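Long-range contact in putative mRNA export protein (Chaetomium thermophilum, PDB 4WP2), which probably takes part in exporting mRNA from the nucleus to the cytoplasm, this chain being its C-terminal UBA domain: residues A[14-19]-A[38-43]. Residues are numbered along the deposited sequence; the frame is centred on the assembly and turned at random.
Sequences SRRTGM and LALQSF
Thr17 sets its CB over the centre of the Phe43 ring, 3.7 Å above the plane, a CH-pi contact only 7° off the ring normal. Phe43 suits the place because its flat ring offers a broad apolar face; CG stands anti to the backbone N (chi1 172°), which starts the side chain toward helix 2-17. Threonine's two branches do different work: CG2 touches both Phe43 CD2 and Leu40 CD2, 3.7 Å from the latter, while OG1 hydrogen-bonds to Val13 O and accepts from Met19 N, an ST turn closing the helix. Gly18 follows with positive phi, and the chain turns so that Met19 also reaches the ring: CE of its flexible thioether packs 3.5 Å from Phe43 CD1, while SD, 4.6 Å from the Phe43 ring centroid, makes an oblique Met-aromatic contact. An alanine in place of Phe43 would probably open a gap between the helices and leave Thr17 and Met19 without their aromatic partner. Toward solvent the packing thins: branched Leu40 lays its other methyl, CD1, over one guanidinium face of partly exposed Arg16, offset toward the rim, and arginine can stack so while NE keeps a salt bridge with the terminal carboxylate of Val61. No hydrogen bond joins the two segments; apolar packing of helix 2-17 against helix 36-46 forms part of the core of the compact helical UBA fold, here the TAP C-terminal domain of an NXF-family protein.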
loop_
_atom_site.group_PDB
_atom_site.type_symbol
_atom_site.label_atom_id
_atom_site.label_comp_id
_atom_site.label_asym_id
_atom_site.label_seq_id
_atom_site.Cartn_x
_atom_site.Cartn_y
_atom_site.Cartn_z
ATOM N N SER A 14 19.458 28.928 22.813
ATOM C CA SER A 14 20.862 28.585 22.603
ATOM C C SER A 14 21.386 29.225 21.321
ATOM O O SER A 14 22.485 29.774 21.296
ATOM C CB SER A 14 21.038 27.067 22.556
ATOM O OG SER A 14 22.384 26.706 22.292
ATOM N N ARG A 15 20.591 29.142 20.256
ATOM C CA ARG A 15 20.965 29.709 18.969
ATOM C C ARG A 15 21.163 31.219 19.071
ATOM O O ARG A 15 22.105 31.772 18.496
ATOM C CB ARG A 15 19.901 29.386 17.910
ATOM C CG ARG A 15 20.281 29.820 16.510
ATOM C CD ARG A 15 19.177 29.535 15.506
ATOM N NE ARG A 15 18.028 30.421 15.676
ATOM C CZ ARG A 15 18.009 31.697 15.302
ATOM N NH1 ARG A 15 19.085 32.249 14.754
ATOM N NH2 ARG A 15 16.918 32.428 15.485
ATOM N N ARG A 16 20.255 31.884 19.779
ATOM C CA ARG A 16 20.279 33.336 19.880
ATOM C C ARG A 16 21.358 33.861 20.841
ATOM O O ARG A 16 22.013 34.868 20.547
ATOM C CB ARG A 16 18.916 33.856 20.344
ATOM C CG ARG A 16 17.816 33.762 19.295
ATOM C CD ARG A 16 17.981 34.792 18.195
ATOM N NE ARG A 16 17.696 36.141 18.675
ATOM C CZ ARG A 16 16.477 36.627 18.880
ATOM N NH1 ARG A 16 15.410 35.867 18.679
ATOM N NH2 ARG A 16 16.332 37.871 19.315
ATOM N N THR A 17 21.551 33.183 21.973
ATOM C CA THR A 17 22.437 33.682 23.028
ATOM C C THR A 17 23.853 33.125 22.968
ATOM O O THR A 17 24.780 33.728 23.510
ATOM C CB THR A 17 21.892 33.371 24.437
ATOM O OG1 THR A 17 21.914 31.957 24.662
ATOM C CG2 THR A 17 20.480 33.908 24.607
ATOM N N GLY A 18 24.008 31.957 22.354
ATOM C CA GLY A 18 25.295 31.283 22.311
ATOM C C GLY A 18 25.547 30.374 23.504
ATOM O O GLY A 18 26.578 29.702 23.563
ATOM N N MET A 19 24.612 30.347 24.452
ATOM C CA MET A 19 24.746 29.497 25.635
ATOM C C MET A 19 24.475 28.036 25.334
ATOM O O MET A 19 23.732 27.717 24.412
ATOM C CB MET A 19 23.790 29.956 26.732
ATOM C CG MET A 19 24.140 31.288 27.363
ATOM S SD MET A 19 23.042 31.735 28.730
ATOM C CE MET A 19 21.443 31.806 27.918
ATOM N N LEU A 38 10.658 36.771 27.178
ATOM C CA LEU A 38 11.030 37.081 28.556
ATOM C C LEU A 38 12.346 36.391 28.932
ATOM O O LEU A 38 13.142 36.928 29.699
ATOM C CB LEU A 38 9.923 36.661 29.517
ATOM C CG LEU A 38 8.642 37.498 29.500
ATOM C CD1 LEU A 38 7.643 36.917 30.484
ATOM C CD2 LEU A 38 8.895 38.966 29.780
ATOM N N ALA A 39 12.568 35.196 28.388
ATOM C CA ALA A 39 13.817 34.478 28.603
ATOM C C ALA A 39 15.004 35.253 28.023
ATOM O O ALA A 39 16.039 35.420 28.680
ATOM C CB ALA A 39 13.733 33.072 27.986
ATOM N N LEU A 40 14.860 35.740 26.793
ATOM C CA LEU A 40 15.946 36.463 26.137
ATOM C C LEU A 40 16.239 37.778 26.840
ATOM O O LEU A 40 17.398 38.185 26.955
ATOM C CB LEU A 40 15.608 36.721 24.666
ATOM C CG LEU A 40 15.583 35.482 23.783
ATOM C CD1 LEU A 40 15.093 35.826 22.381
ATOM C CD2 LEU A 40 16.979 34.859 23.733
ATOM N N GLN A 41 15.179 38.434 27.297
ATOM C CA GLN A 41 15.288 39.651 28.089
ATOM C C GLN A 41 16.095 39.410 29.366
ATOM O O GLN A 41 16.925 40.230 29.743
ATOM C CB GLN A 41 13.889 40.172 28.403
ATOM C CG GLN A 41 13.843 41.466 29.175
ATOM C CD GLN A 41 12.422 41.874 29.512
ATOM O OE1 GLN A 41 11.927 41.616 30.609
ATOM N NE2 GLN A 41 11.754 42.510 28.556
ATOM N N SER A 42 15.844 38.292 30.034
ATOM C CA SER A 42 16.591 37.952 31.241
ATOM C C SER A 42 18.066 37.737 30.924
ATOM O O SER A 42 18.936 38.152 31.682
ATOM C CB SER A 42 16.018 36.704 31.905
ATOM O OG SER A 42 14.655 36.907 32.242
ATOM N N PHE A 43 18.349 37.100 29.799
ATOM C CA PHE A 43 19.734 36.910 29.393
ATOM C C PHE A 43 20.443 38.252 29.191
ATOM O O PHE A 43 21.581 38.443 29.644
ATOM C CB PHE A 43 19.824 36.097 28.109
ATOM C CG PHE A 43 21.216 36.036 27.549
ATOM C CD1 PHE A 43 22.162 35.206 28.116
ATOM C CD2 PHE A 43 21.588 36.840 26.492
ATOM C CE1 PHE A 43 23.453 35.157 27.615
ATOM C CE2 PHE A 43 22.880 36.799 25.991
ATOM C CZ PHE A 43 23.808 35.959 26.557
#